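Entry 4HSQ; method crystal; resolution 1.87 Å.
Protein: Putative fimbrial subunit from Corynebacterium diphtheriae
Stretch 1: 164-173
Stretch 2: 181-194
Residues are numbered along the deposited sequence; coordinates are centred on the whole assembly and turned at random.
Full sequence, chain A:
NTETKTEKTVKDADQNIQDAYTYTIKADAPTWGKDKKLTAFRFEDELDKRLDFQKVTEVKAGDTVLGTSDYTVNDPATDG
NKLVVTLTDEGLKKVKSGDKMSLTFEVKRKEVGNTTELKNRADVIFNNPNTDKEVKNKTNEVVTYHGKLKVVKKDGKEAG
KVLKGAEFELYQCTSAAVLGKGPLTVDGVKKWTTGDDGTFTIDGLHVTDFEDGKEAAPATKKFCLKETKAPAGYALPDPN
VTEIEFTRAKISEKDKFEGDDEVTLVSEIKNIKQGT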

# COMPACT_ATOMS: atom_id res chain seq x y z
N LYS A 164 -3.49 28.80 10.31
CA LYS A 164 -2.68 27.88 11.11
C LYS A 164 -3.50 27.46 12.33
O LYS A 164 -4.36 28.22 12.80
CB LYS A 164 -1.39 28.61 11.55
CG LYS A 164 -0.46 27.82 12.47
CD LYS A 164 0.58 28.74 13.11
CE LYS A 164 1.63 28.00 13.91
NZ LYS A 164 2.62 28.94 14.51
N GLY A 165 -3.21 26.26 12.84
CA GLY A 165 -3.81 25.79 14.08
C GLY A 165 -5.09 25.00 13.99
O GLY A 165 -5.64 24.62 15.03
N ALA A 166 -5.61 24.74 12.78
CA ALA A 166 -6.84 23.93 12.69
C ALA A 166 -6.45 22.48 12.86
O ALA A 166 -5.45 22.06 12.26
CB ALA A 166 -7.55 24.16 11.35
N GLU A 167 -7.22 21.72 13.66
CA GLU A 167 -6.90 20.32 13.92
C GLU A 167 -7.92 19.39 13.30
O GLU A 167 -9.13 19.65 13.37
CB GLU A 167 -6.75 20.04 15.42
CG GLU A 167 -5.50 20.69 16.00
CD GLU A 167 -5.35 20.62 17.51
OE1 GLU A 167 -6.17 19.96 18.19
OE2 GLU A 167 -4.39 21.25 18.02
N PHE A 168 -7.42 18.31 12.70
CA PHE A 168 -8.25 17.35 12.00
C PHE A 168 -7.93 15.91 12.34
O PHE A 168 -6.77 15.54 12.52
CB PHE A 168 -8.06 17.51 10.48
CG PHE A 168 -8.68 18.76 9.88
CD1 PHE A 168 -9.93 18.71 9.27
CD2 PHE A 168 -8.00 19.97 9.90
CE1 PHE A 168 -10.49 19.86 8.68
CE2 PHE A 168 -8.57 21.12 9.33
CZ PHE A 168 -9.80 21.05 8.72
N GLU A 169 -8.98 15.07 12.28
CA GLU A 169 -8.87 13.62 12.32
C GLU A 169 -9.29 13.08 10.94
O GLU A 169 -9.98 13.77 10.20
CB GLU A 169 -9.77 13.03 13.40
CG GLU A 169 -9.26 13.30 14.80
CD GLU A 169 -10.23 12.78 15.84
OE1 GLU A 169 -11.45 12.75 15.56
OE2 GLU A 169 -9.76 12.41 16.94
N LEU A 170 -8.95 11.81 10.67
CA LEU A 170 -9.29 11.15 9.42
C LEU A 170 -10.07 9.90 9.69
O LEU A 170 -9.71 9.11 10.58
CB LEU A 170 -8.00 10.79 8.68
CG LEU A 170 -8.18 10.12 7.32
CD1 LEU A 170 -8.64 11.15 6.28
CD2 LEU A 170 -6.89 9.48 6.89
N TYR A 171 -11.09 9.68 8.88
CA TYR A 171 -11.94 8.50 9.00
C TYR A 171 -12.21 7.89 7.67
O TYR A 171 -12.18 8.58 6.66
CB TYR A 171 -13.33 8.93 9.58
CG TYR A 171 -13.31 9.36 11.02
CD1 TYR A 171 -13.73 8.50 12.03
CD2 TYR A 171 -12.95 10.66 11.38
CE1 TYR A 171 -13.74 8.89 13.37
CE2 TYR A 171 -12.91 11.05 12.73
CZ TYR A 171 -13.32 10.17 13.71
OH TYR A 171 -13.33 10.57 15.03
N GLN A 172 -12.55 6.60 7.66
CA GLN A 172 -13.16 5.95 6.51
C GLN A 172 -14.63 6.34 6.64
O GLN A 172 -15.11 6.49 7.76
CB GLN A 172 -12.99 4.42 6.56
CG GLN A 172 -11.55 3.94 6.39
CD GLN A 172 -11.36 2.47 6.66
OE1 GLN A 172 -12.30 1.70 6.88
NE2 GLN A 172 -10.13 2.04 6.66
N CYS A 173 -15.35 6.54 5.54
CA CYS A 173 -16.77 6.89 5.67
C CYS A 173 -17.52 6.46 4.43
O CYS A 173 -16.92 6.31 3.37
CB CYS A 173 -16.95 8.39 5.92
SG CYS A 173 -16.37 9.46 4.56
N LYS A 181 -14.75 3.71 10.13
CA LYS A 181 -13.57 3.44 10.97
C LYS A 181 -12.69 4.67 11.17
O LYS A 181 -12.37 5.37 10.20
CB LYS A 181 -12.76 2.33 10.32
CG LYS A 181 -11.67 1.75 11.22
CD LYS A 181 -10.86 0.67 10.49
CE LYS A 181 -11.56 -0.67 10.46
NZ LYS A 181 -10.71 -1.75 9.87
N GLY A 182 -12.29 4.91 12.41
CA GLY A 182 -11.42 6.02 12.76
C GLY A 182 -11.57 6.49 14.20
O GLY A 182 -12.42 5.98 14.93
N PRO A 183 -10.78 7.49 14.64
CA PRO A 183 -9.76 8.23 13.87
C PRO A 183 -8.61 7.31 13.46
O PRO A 183 -8.09 6.53 14.25
CB PRO A 183 -9.34 9.35 14.83
CG PRO A 183 -9.64 8.80 16.20
CD PRO A 183 -10.88 7.99 16.03
N LEU A 184 -8.28 7.35 12.16
CA LEU A 184 -7.24 6.52 11.58
C LEU A 184 -5.84 7.00 11.92
O LEU A 184 -5.57 8.19 11.95
CB LEU A 184 -7.38 6.53 10.04
CG LEU A 184 -8.66 5.92 9.45
CD1 LEU A 184 -8.66 6.04 7.94
CD2 LEU A 184 -8.81 4.45 9.85
N THR A 185 -4.94 6.05 12.16
CA THR A 185 -3.53 6.33 12.36
C THR A 185 -2.84 6.09 11.02
O THR A 185 -2.95 4.99 10.43
CB THR A 185 -2.93 5.49 13.49
OG1 THR A 185 -3.58 5.84 14.71
CG2 THR A 185 -1.41 5.71 13.62
N VAL A 186 -2.15 7.11 10.53
CA VAL A 186 -1.41 7.05 9.29
C VAL A 186 0.01 7.48 9.62
O VAL A 186 0.24 8.64 10.00
CB VAL A 186 -2.03 7.88 8.12
CG1 VAL A 186 -1.24 7.68 6.83
CG2 VAL A 186 -3.50 7.52 7.91
N ASP A 187 0.96 6.53 9.48
CA ASP A 187 2.39 6.70 9.74
C ASP A 187 2.61 7.31 11.16
O ASP A 187 3.20 8.37 11.28
CB ASP A 187 3.08 7.52 8.63
CG ASP A 187 4.61 7.48 8.65
OD1 ASP A 187 5.18 6.87 9.60
OD2 ASP A 187 5.24 7.99 7.70
N GLY A 188 2.07 6.64 12.18
CA GLY A 188 2.16 7.01 13.59
C GLY A 188 1.40 8.25 14.05
O GLY A 188 1.51 8.63 15.22
N VAL A 189 0.62 8.87 13.16
CA VAL A 189 -0.11 10.13 13.45
C VAL A 189 -1.63 9.91 13.30
O VAL A 189 -2.04 9.32 12.32
CB VAL A 189 0.40 11.24 12.49
CG1 VAL A 189 -0.36 12.53 12.68
CG2 VAL A 189 1.90 11.49 12.69
N LYS A 190 -2.45 10.42 14.26
CA LYS A 190 -3.91 10.27 14.17
C LYS A 190 -4.63 11.61 14.32
O LYS A 190 -5.86 11.68 14.42
CB LYS A 190 -4.44 9.22 15.16
CG LYS A 190 -4.34 9.55 16.63
CD LYS A 190 -5.09 8.48 17.41
CE LYS A 190 -5.12 8.72 18.90
NZ LYS A 190 -5.62 7.53 19.63
N LYS A 191 -3.85 12.69 14.28
CA LYS A 191 -4.38 14.05 14.31
C LYS A 191 -3.36 14.93 13.64
O LYS A 191 -2.16 14.79 13.91
CB LYS A 191 -4.68 14.53 15.74
CG LYS A 191 -5.41 15.88 15.76
CD LYS A 191 -5.93 16.18 17.16
CE LYS A 191 -7.21 15.45 17.46
NZ LYS A 191 -7.80 15.89 18.76
N TRP A 192 -3.83 15.82 12.74
CA TRP A 192 -2.97 16.73 11.97
C TRP A 192 -3.37 18.17 12.22
O TRP A 192 -4.53 18.44 12.49
CB TRP A 192 -3.07 16.43 10.47
CG TRP A 192 -2.56 15.07 10.10
CD1 TRP A 192 -1.32 14.75 9.63
CD2 TRP A 192 -3.28 13.82 10.23
NE1 TRP A 192 -1.21 13.39 9.47
CE2 TRP A 192 -2.40 12.80 9.81
CE3 TRP A 192 -4.59 13.48 10.61
CZ2 TRP A 192 -2.79 11.45 9.76
CZ3 TRP A 192 -4.97 12.14 10.58
CH2 TRP A 192 -4.06 11.14 10.20
N THR A 193 -2.38 19.08 12.19
CA THR A 193 -2.62 20.51 12.44
C THR A 193 -2.14 21.33 11.25
O THR A 193 -1.08 21.04 10.72
CB THR A 193 -1.93 20.96 13.75
OG1 THR A 193 -2.36 20.09 14.79
CG2 THR A 193 -2.32 22.40 14.16
N THR A 194 -2.91 22.36 10.84
CA THR A 194 -2.45 23.20 9.74
C THR A 194 -1.27 24.07 10.25
O THR A 194 -1.29 24.53 11.40
CB THR A 194 -3.59 24.01 9.13
OG1 THR A 194 -4.16 24.87 10.12
CG2 THR A 194 -4.67 23.11 8.49
O HOH W 1 -8.42 18.54 18.27
O HOH W 2 -7.07 11.65 16.82
O HOH W 3 -9.90 14.19 19.10
O HOH W 4 -7.25 10.44 12.52
O HOH W 5 -15.24 2.02 7.84

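How does one strand pair with a segment that turns back on itself? The strand 167-173 is held at both ends, by residues 192-194 near its start and by 181-184 near its finish, while the type I' turn from Val186 to Val189 lies between these two partners in sequence. Phe168 and Trp192 form an antiparallel hydrogen-bonded pair, Phe168 N to Trp192 O at 2.9 Å and Trp192 N to Phe168 O at 3.0 Å. Further along, Leu184 N donates to Leu170 O (2.8 Å) and Gln172 N to Lys181 O (2.8 Å). Between the two, a water accepts from Leu170 N at 2.9 Å.

What does Thr194 do with its side chain? Its chi1 is p, and OG1 accepts a hydrogen bond from Ala166 N at 3.0 Å. The backbone works alongside it: Thr194 N donates to Ala166 O (2.9 Å), and Gly165 N donates to Thr194 O (3.0 Å) in an almost straight line. Gly165 has a phi of 91°, where a CB would be jammed against the carbonyl oxygen of the residue before it.

Why do the acidic and basic side chains meet without a salt bridge? Glu167 and Glu169 share an m, t conformation, and the long chain of Lys191 runs t, t, m, t, bending at chi3. Its NZ stays 4.4 Å from both Glu167 OE1 and Glu169 OE2, and water fills each gap. One water donates to Glu167 OE1 (2.7 Å) and accepts from Lys191 NZ (2.8 Å); another donates to Glu169 OE2 (2.8 Å) and accepts from Lys191 NZ (2.7 Å). The charges are thus linked through solvent.

Where is the apolar contact? Leu170 points toward the other stretch with chi1 t and chi2 p, bringing CD2 to 4.0 Å from both Leu184 CD1 and Val186 CG2. Its CB lies 3.8 Å from Trp192 CZ3, so one leucine touches three apolar side chains.

How can Tyr171 reach a segment from which its CB points away? With chi1 m, its ring comes back beside Gly182 and Pro183. Pro183 CA sits over one ring face, 4.2 Å from the centroid, in a CH-pi contact, and follows a cis peptide bond. Tyr171 OH also donates to Glu169 OE1 at 2.9 Å, tying the ring to a carboxylate of its own strand. Gly182 leaves the necessary room: an ideal CB there would fall 2.4 Å from Tyr171 CD1, a clash.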